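Local coordinates for 3-oxoacyl-[acyl-carrier-protein] synthase 3 (PDB 4EWP) that probably catalyses the condensation that starts fatty acid synthesis, joining an acetyl unit from acetyl-CoA to malonyl-ACP with loss of carbon dioxide, at residues Ala21-Asn26 with Ile312-His317; Phe166-Gly171 with Ala304-Ala309. All coordinates share one frame; numbering follows the deposited sequence.

Interaction 1. Residues Ala21-Asn26 with Ile312-His317; sequences AYRPAN and IPLAMH
His317 and Arg23 each offer one face of a flat group to a methyl from across the contact. Over the imidazole of His317 sits the CB of Ala21, 3.6 Å from the ring centroid and only 10° off the normal, a CH-pi contact pointed almost straight down on the middle of the ring. Over the centre of the Arg23 guanidinium lies Leu314 CD2, about 4.0 Å above its plane. The same CD2 methyl also meets Ala21 CB at 3.6 Å, so Ala21 is held between the leucine branch and the imidazole.

At the edge of the ring, in its plane, a water stands 2.8 Å from His317 ND1. The same water accepts a longer hydrogen bond, 3.3 Å, from Arg23 NH2, and so joins the two flat groups. His317 reaches this place because its CG is anti to the backbone N (chi1 -177°). The Arg23 chain is extended from CG to NE and slides past Leu314 in the opposite direction. Its NH2 comes within 2.9 Å of Leu314 O, but the angle is too poor for a hydrogen bond.

The strongest polar partners of both side chains lie outside the two segments. Arg23 NH1 forms a salt bridge with Asp300 and a hydrogen bond with Gln54, whereas His317 NE2 is bonded to Glu72. The carboxylate of Glu72 would tend to favour a protonated imidazole, and Arg23, whose NH2 lies 5.1 Å from His317 ND1, would tend to oppose it.

Helix 311-322 also packs its Ile312, Pro313 and Met316 on Tyr126 of helix 125-138. An edge strand, 13-22, ends against a helix of the central layer between two five-stranded sheets, the layered architecture of the thiolase fold.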
ATOM      1  N   ALA A  21     -16.337  10.305   8.865  1.00 20.77           N
ATOM      2  CA  ALA A  21     -16.235   9.239   9.846  1.00 24.34           C
ATOM      3  C   ALA A  21     -17.264   8.144   9.590  1.00 26.47           C
ATOM      4  O   ALA A  21     -18.384   8.412   9.147  1.00 23.63           O
ATOM      5  CB  ALA A  21     -16.431   9.815  11.264  1.00 25.03           C
ATOM      6  N   TYR A  22     -16.877   6.909   9.870  1.00 23.80           N
ATOM      7  CA  TYR A  22     -17.848   5.832   9.984  1.00 21.41           C
ATOM      8  C   TYR A  22     -17.541   5.068  11.267  1.00 22.57           C
ATOM      9  O   TYR A  22     -16.415   4.592  11.474  1.00 20.24           O
ATOM     10  CB  TYR A  22     -17.800   4.889   8.768  1.00 19.87           C
ATOM     11  CG  TYR A  22     -18.903   3.847   8.789  1.00 23.83           C
ATOM     12  CD1 TYR A  22     -18.803   2.698   9.583  1.00 23.70           C
ATOM     13  CD2 TYR A  22     -20.049   4.013   8.028  1.00 27.09           C
ATOM     14  CE1 TYR A  22     -19.823   1.744   9.610  1.00 27.35           C
ATOM     15  CE2 TYR A  22     -21.066   3.072   8.047  1.00 29.89           C
ATOM     16  CZ  TYR A  22     -20.953   1.945   8.836  1.00 31.97           C
ATOM     17  OH  TYR A  22     -21.978   1.029   8.834  1.00 35.27           O
ATOM     18  N   ARG A  23     -18.548   4.964  12.123  1.00 27.30           N
ATOM     19  CA  ARG A  23     -18.435   4.280  13.396  1.00 28.51           C
ATOM     20  C   ARG A  23     -19.506   3.212  13.474  1.00 29.58           C
ATOM     21  O   ARG A  23     -20.693   3.527  13.464  1.00 30.60           O
ATOM     22  CB  ARG A  23     -18.655   5.260  14.550  1.00 27.74           C
ATOM     23  CG  ARG A  23     -17.550   6.279  14.723  1.00 26.95           C
ATOM     24  CD  ARG A  23     -17.794   7.100  15.976  1.00 26.29           C
ATOM     25  NE  ARG A  23     -16.942   8.280  16.022  1.00 26.28           N
ATOM     26  CZ  ARG A  23     -15.741   8.306  16.596  1.00 31.05           C
ATOM     27  NH1 ARG A  23     -15.252   7.202  17.166  1.00 21.51           N
ATOM     28  NH2 ARG A  23     -15.031   9.434  16.609  1.00 29.66           N
ATOM     29  N   PRO A  24     -19.092   1.939  13.559  1.00 27.24           N
ATOM     30  CA  PRO A  24     -20.050   0.852  13.789  1.00 27.12           C
ATOM     31  C   PRO A  24     -20.915   1.141  15.016  1.00 28.60           C
ATOM     32  O   PRO A  24     -20.413   1.694  15.993  1.00 32.92           O
ATOM     33  CB  PRO A  24     -19.145  -0.352  14.038  1.00 24.17           C
ATOM     34  CG  PRO A  24     -17.911  -0.037  13.213  1.00 23.72           C
ATOM     35  CD  PRO A  24     -17.716   1.445  13.376  1.00 23.58           C
ATOM     36  N   ALA A  25     -22.192   0.771  14.963  1.00 29.30           N
ATOM     37  CA  ALA A  25     -23.118   1.050  16.054  1.00 31.50           C
ATOM     38  C   ALA A  25     -22.904   0.138  17.253  1.00 37.06           C
ATOM     39  O   ALA A  25     -23.378   0.426  18.356  1.00 31.51           O
ATOM     40  CB  ALA A  25     -24.569   0.960  15.570  1.00 31.78           C
ATOM     41  N   ASN A  26     -22.204  -0.969  17.041  1.00 36.04           N
ATOM     42  CA  ASN A  26     -21.965  -1.907  18.135  1.00 37.62           C
ATOM     43  C   ASN A  26     -20.797  -1.460  19.012  1.00 40.00           C
ATOM     44  O   ASN A  26     -19.633  -1.560  18.626  1.00 39.92           O
ATOM     45  CB  ASN A  26     -21.741  -3.333  17.610  1.00 35.84           C
ATOM     46  CG  ASN A  26     -21.874  -4.378  18.697  1.00 38.03           C
ATOM     47  OD1 ASN A  26     -22.366  -4.083  19.784  1.00 43.51           O
ATOM     48  ND2 ASN A  26     -21.438  -5.606  18.415  1.00 34.92           N
ATOM     49  N   ILE A 312      -6.941   8.499  14.123  1.00 19.58           N
ATOM     50  CA  ILE A 312      -6.748   9.942  14.168  1.00 18.83           C
ATOM     51  C   ILE A 312      -7.875  10.737  13.500  1.00 21.95           C
ATOM     52  O   ILE A 312      -8.402  11.679  14.096  1.00 23.87           O
ATOM     53  CB  ILE A 312      -5.383  10.344  13.605  1.00 21.29           C
ATOM     54  CG1 ILE A 312      -4.286   9.901  14.580  1.00 24.38           C
ATOM     55  CG2 ILE A 312      -5.319  11.855  13.359  1.00 18.03           C
ATOM     56  CD1 ILE A 312      -2.862  10.039  14.020  1.00 25.83           C
ATOM     57  N   PRO A 313      -8.250  10.368  12.261  1.00 21.21           N
ATOM     58  CA  PRO A 313      -9.355  11.136  11.669  1.00 19.91           C
ATOM     59  C   PRO A 313     -10.660  10.962  12.443  1.00 22.96           C
ATOM     60  O   PRO A 313     -11.429  11.925  12.544  1.00 22.27           O
ATOM     61  CB  PRO A 313      -9.471  10.578  10.234  1.00 16.54           C
ATOM     62  CG  PRO A 313      -8.747   9.233  10.263  1.00 18.34           C
ATOM     63  CD  PRO A 313      -7.696   9.348  11.341  1.00 17.95           C
ATOM     64  N   LEU A 314     -10.906   9.772  12.999  1.00 22.89           N
ATOM     65  CA  LEU A 314     -12.089   9.583  13.841  1.00 25.75           C
ATOM     66  C   LEU A 314     -12.071  10.541  15.037  1.00 25.85           C
ATOM     67  O   LEU A 314     -13.085  11.167  15.359  1.00 28.89           O
ATOM     68  CB  LEU A 314     -12.217   8.132  14.326  1.00 27.17           C
ATOM     69  CG  LEU A 314     -12.803   7.087  13.372  1.00 22.54           C
ATOM     70  CD1 LEU A 314     -12.809   5.721  14.036  1.00 17.59           C
ATOM     71  CD2 LEU A 314     -14.228   7.477  12.942  1.00 20.50           C
ATOM     72  N   ALA A 315     -10.914  10.661  15.683  1.00 23.64           N
ATOM     73  CA  ALA A 315     -10.779  11.516  16.866  1.00 22.63           C
ATOM     74  C   ALA A 315     -10.880  12.981  16.466  1.00 27.10           C
ATOM     75  O   ALA A 315     -11.448  13.795  17.191  1.00 31.85           O
ATOM     76  CB  ALA A 315      -9.461  11.256  17.568  1.00 20.54           C
ATOM     77  N   MET A 316     -10.324  13.315  15.305  1.00 24.88           N
ATOM     78  CA  MET A 316     -10.395  14.683  14.796  1.00 25.95           C
ATOM     79  C   MET A 316     -11.849  15.051  14.554  1.00 28.71           C
ATOM     80  O   MET A 316     -12.303  16.153  14.908  1.00 27.32           O
ATOM     81  CB  MET A 316      -9.627  14.807  13.482  1.00 22.79           C
ATOM     82  CG  MET A 316      -9.619  16.215  12.934  1.00 22.73           C
ATOM     83  SD  MET A 316      -8.984  16.265  11.259  1.00 27.46           S
ATOM     84  CE  MET A 316      -7.291  15.732  11.527  1.00 26.47           C
ATOM     85  N   HIS A 317     -12.573  14.113  13.947  1.00 25.25           N
ATOM     86  CA  HIS A 317     -13.991  14.287  13.671  1.00 23.16           C
ATOM     87  C   HIS A 317     -14.771  14.543  14.960  1.00 27.82           C
ATOM     88  O   HIS A 317     -15.625  15.434  15.015  1.00 24.66           O
ATOM     89  CB  HIS A 317     -14.533  13.063  12.942  1.00 21.65           C
ATOM     90  CG  HIS A 317     -15.972  13.171  12.538  1.00 25.08           C
ATOM     91  ND1 HIS A 317     -17.012  12.898  13.403  1.00 26.66           N
ATOM     92  CD2 HIS A 317     -16.545  13.469  11.343  1.00 24.94           C
ATOM     93  CE1 HIS A 317     -18.162  13.053  12.768  1.00 30.23           C
ATOM     94  NE2 HIS A 317     -17.906  13.388  11.513  1.00 27.93           N
TER
HETATM   95  O   HOH W   1     -17.389  11.549  15.779  1.00 20.74           O

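Interaction 2. Residues Phe166-Gly171 with Ala304-Ala309; sequences FLLGDG and AGNTSA
Leu167 and Asn306 meet through a short backbone hydrogen bond: the backbone N of Asn306 donates to Leu167 O at 2.7 Å, almost head-on to the carbonyl. Two residues further along the same segment, Gly169 N donates to Asn306 O at 2.8 Å, this time from above the carbonyl plane, 53° out of it. Between the two bonds Leu168 CA comes within 3.3 Å of the same Asn306 O in a CA-H...O contact, so that oxygen is gripped from two consecutive residues.

The pair of bonds forms a single parallel beta bridge between Leu168 and Asn306, fastening a loop that carries a predicted active-site asparagine of the FabH family to the approach of strand 170-180. With CG anti to the backbone N (chi1 176°), the Asn306 side chain runs alongside that of Leu168, whose CD2 touches Asn306 CG at 3.7 Å. Its OD1 turns back to accept from Ser308 N at 2.9 Å, closing an Asx turn that fixes the rotation of the amide, and ND2 has a weak bond to Ala277 O.

Beyond the bridge the fit slackens, although every touching residue is buried and no solvent side opens. Thr307 is held there by weaker contacts: its CA lies 3.6 Å from Gly169 O in a CA-H...O contact, and its CG2 packs on Gly169 C and Asp170 O. The CB of Asp170 points away from the loop, and its OD2 is hydrogen-bonded to Ser154 OG and the backbone N of Ala56.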
ATOM      1  N   PHE A 166      -8.233  -7.082  23.100  1.00 36.61           N
ATOM      2  CA  PHE A 166      -9.343  -6.319  23.662  1.00 36.37           C
ATOM      3  C   PHE A 166      -9.199  -4.809  23.448  1.00 35.82           C
ATOM      4  O   PHE A 166     -10.150  -4.062  23.697  1.00 31.58           O
ATOM      5  CB  PHE A 166      -9.482  -6.621  25.147  1.00 36.72           C
ATOM      6  CG  PHE A 166      -8.266  -6.266  25.934  1.00 38.19           C
ATOM      7  CD1 PHE A 166      -7.234  -7.182  26.085  1.00 39.91           C
ATOM      8  CD2 PHE A 166      -8.134  -5.004  26.487  1.00 39.28           C
ATOM      9  CE1 PHE A 166      -6.101  -6.855  26.797  1.00 43.37           C
ATOM     10  CE2 PHE A 166      -7.007  -4.664  27.204  1.00 43.04           C
ATOM     11  CZ  PHE A 166      -5.982  -5.592  27.361  1.00 44.73           C
ATOM     12  N   LEU A 167      -8.026  -4.359  22.989  1.00 32.04           N
ATOM     13  CA  LEU A 167      -7.815  -2.929  22.735  1.00 31.58           C
ATOM     14  C   LEU A 167      -8.411  -2.475  21.419  1.00 30.00           C
ATOM     15  O   LEU A 167      -8.659  -1.290  21.224  1.00 30.17           O
ATOM     16  CB  LEU A 167      -6.328  -2.558  22.737  1.00 33.63           C
ATOM     17  CG  LEU A 167      -5.658  -2.326  24.090  1.00 42.28           C
ATOM     18  CD1 LEU A 167      -4.677  -3.459  24.404  1.00 46.69           C
ATOM     19  CD2 LEU A 167      -4.949  -0.990  24.090  1.00 39.47           C
ATOM     20  N   LEU A 168      -8.638  -3.414  20.512  1.00 27.28           N
ATOM     21  CA  LEU A 168      -8.880  -3.044  19.121  1.00 27.57           C
ATOM     22  C   LEU A 168     -10.334  -2.954  18.698  1.00 26.52           C
ATOM     23  O   LEU A 168     -11.165  -3.798  19.040  1.00 27.48           O
ATOM     24  CB  LEU A 168      -8.132  -3.996  18.188  1.00 30.06           C
ATOM     25  CG  LEU A 168      -6.647  -4.098  18.520  1.00 30.73           C
ATOM     26  CD1 LEU A 168      -5.960  -5.021  17.511  1.00 26.69           C
ATOM     27  CD2 LEU A 168      -6.044  -2.692  18.529  1.00 19.12           C
ATOM     28  N   GLY A 169     -10.620  -1.926  17.913  1.00 27.42           N
ATOM     29  CA  GLY A 169     -11.959  -1.694  17.411  1.00 27.47           C
ATOM     30  C   GLY A 169     -11.911  -1.447  15.911  1.00 29.54           C
ATOM     31  O   GLY A 169     -10.824  -1.404  15.308  1.00 25.47           O
ATOM     32  N   ASP A 170     -13.090  -1.272  15.321  1.00 27.64           N
ATOM     33  CA  ASP A 170     -13.241  -1.155  13.882  1.00 28.51           C
ATOM     34  C   ASP A 170     -13.833   0.195  13.531  1.00 28.37           C
ATOM     35  O   ASP A 170     -14.580   0.777  14.318  1.00 30.86           O
ATOM     36  CB  ASP A 170     -14.188  -2.249  13.368  1.00 29.01           C
ATOM     37  CG  ASP A 170     -13.809  -3.649  13.859  1.00 28.83           C
ATOM     38  OD1 ASP A 170     -12.603  -3.937  14.026  1.00 29.04           O
ATOM     39  OD2 ASP A 170     -14.731  -4.469  14.063  1.00 28.01           O
ATOM     40  N   GLY A 171     -13.521   0.678  12.334  1.00 24.24           N
ATOM     41  CA  GLY A 171     -14.159   1.867  11.814  1.00 19.10           C
ATOM     42  C   GLY A 171     -13.360   2.486  10.704  1.00 21.33           C
ATOM     43  O   GLY A 171     -12.341   1.933  10.276  1.00 21.22           O
ATOM     44  N   ALA A 304     -14.319   4.308  21.535  1.00 30.05           N
ATOM     45  CA  ALA A 304     -14.120   3.711  20.218  1.00 30.57           C
ATOM     46  C   ALA A 304     -13.153   2.533  20.256  1.00 31.37           C
ATOM     47  O   ALA A 304     -13.150   1.697  19.350  1.00 27.32           O
ATOM     48  CB  ALA A 304     -13.624   4.753  19.239  1.00 29.74           C
ATOM     49  N   GLY A 305     -12.327   2.477  21.301  1.00 28.69           N
ATOM     50  CA  GLY A 305     -11.212   1.549  21.326  1.00 28.55           C
ATOM     51  C   GLY A 305     -10.134   2.014  20.353  1.00 26.41           C
ATOM     52  O   GLY A 305     -10.232   3.108  19.797  1.00 26.27           O
ATOM     53  N   ASN A 306      -9.113   1.187  20.150  1.00 22.23           N
ATOM     54  CA  ASN A 306      -8.010   1.497  19.249  1.00 22.47           C
ATOM     55  C   ASN A 306      -8.354   1.022  17.833  1.00 25.56           C
ATOM     56  O   ASN A 306      -8.397  -0.185  17.567  1.00 24.47           O
ATOM     57  CB  ASN A 306      -6.735   0.824  19.778  1.00 22.20           C
ATOM     58  CG  ASN A 306      -5.526   0.987  18.859  1.00 21.37           C
ATOM     59  OD1 ASN A 306      -5.651   1.282  17.667  1.00 17.73           O
ATOM     60  ND2 ASN A 306      -4.336   0.769  19.421  1.00 22.19           N
ATOM     61  N   THR A 307      -8.614   1.977  16.938  1.00 25.93           N
ATOM     62  CA  THR A 307      -9.011   1.675  15.564  1.00 25.42           C
ATOM     63  C   THR A 307      -7.881   1.884  14.546  1.00 25.40           C
ATOM     64  O   THR A 307      -8.131   2.102  13.350  1.00 22.92           O
ATOM     65  CB  THR A 307     -10.220   2.517  15.117  1.00 21.29           C
ATOM     66  OG1 THR A 307      -9.887   3.909  15.180  1.00 20.61           O
ATOM     67  CG2 THR A 307     -11.426   2.234  15.999  1.00 19.64           C
ATOM     68  N   SER A 308      -6.643   1.824  15.023  1.00 24.67           N
ATOM     69  CA  SER A 308      -5.482   1.847  14.139  1.00 22.49           C
ATOM     70  C   SER A 308      -5.499   3.053  13.185  1.00 21.21           C
ATOM     71  O   SER A 308      -5.624   4.188  13.633  1.00 18.70           O
ATOM     72  CB  SER A 308      -5.382   0.519  13.368  1.00 21.69           C
ATOM     73  OG  SER A 308      -4.062   0.287  12.909  1.00 21.60           O
ATOM     74  N   ALA A 309      -5.376   2.802  11.879  1.00 18.31           N
ATOM     75  CA  ALA A 309      -5.314   3.878  10.880  1.00 20.62           C
ATOM     76  C   ALA A 309      -6.511   4.830  10.949  1.00 20.96           C
ATOM     77  O   ALA A 309      -6.389   6.018  10.668  1.00 23.03           O
ATOM     78  CB  ALA A 309      -5.169   3.303   9.464  1.00 17.30           C
TER

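Both segments of interaction 2 fall within the length of chain that separates those of interaction 1, and the centres of the two contacts lie about 10 Å apart. Strands 13-22 and 170-180, side by side in one sheet, carry a segment of each. The two are in direct contact: Pro24 CD lies 3.3 Å from Asp170 O, Leu314 CD1 packs 3.6 Å from Thr307 OG1, and Arg23 NH1 lies 3.6 Å from Ala304 CB. Interaction 2 stands closer to catalysis, with the side chain of Asn306 about 3 Å from that of His275 and about 5 Å from that of Cys123, the other two predicted active-site residues. Interaction 1 is set further back: the side chain of Leu314 is about 9 Å from that of Asn306.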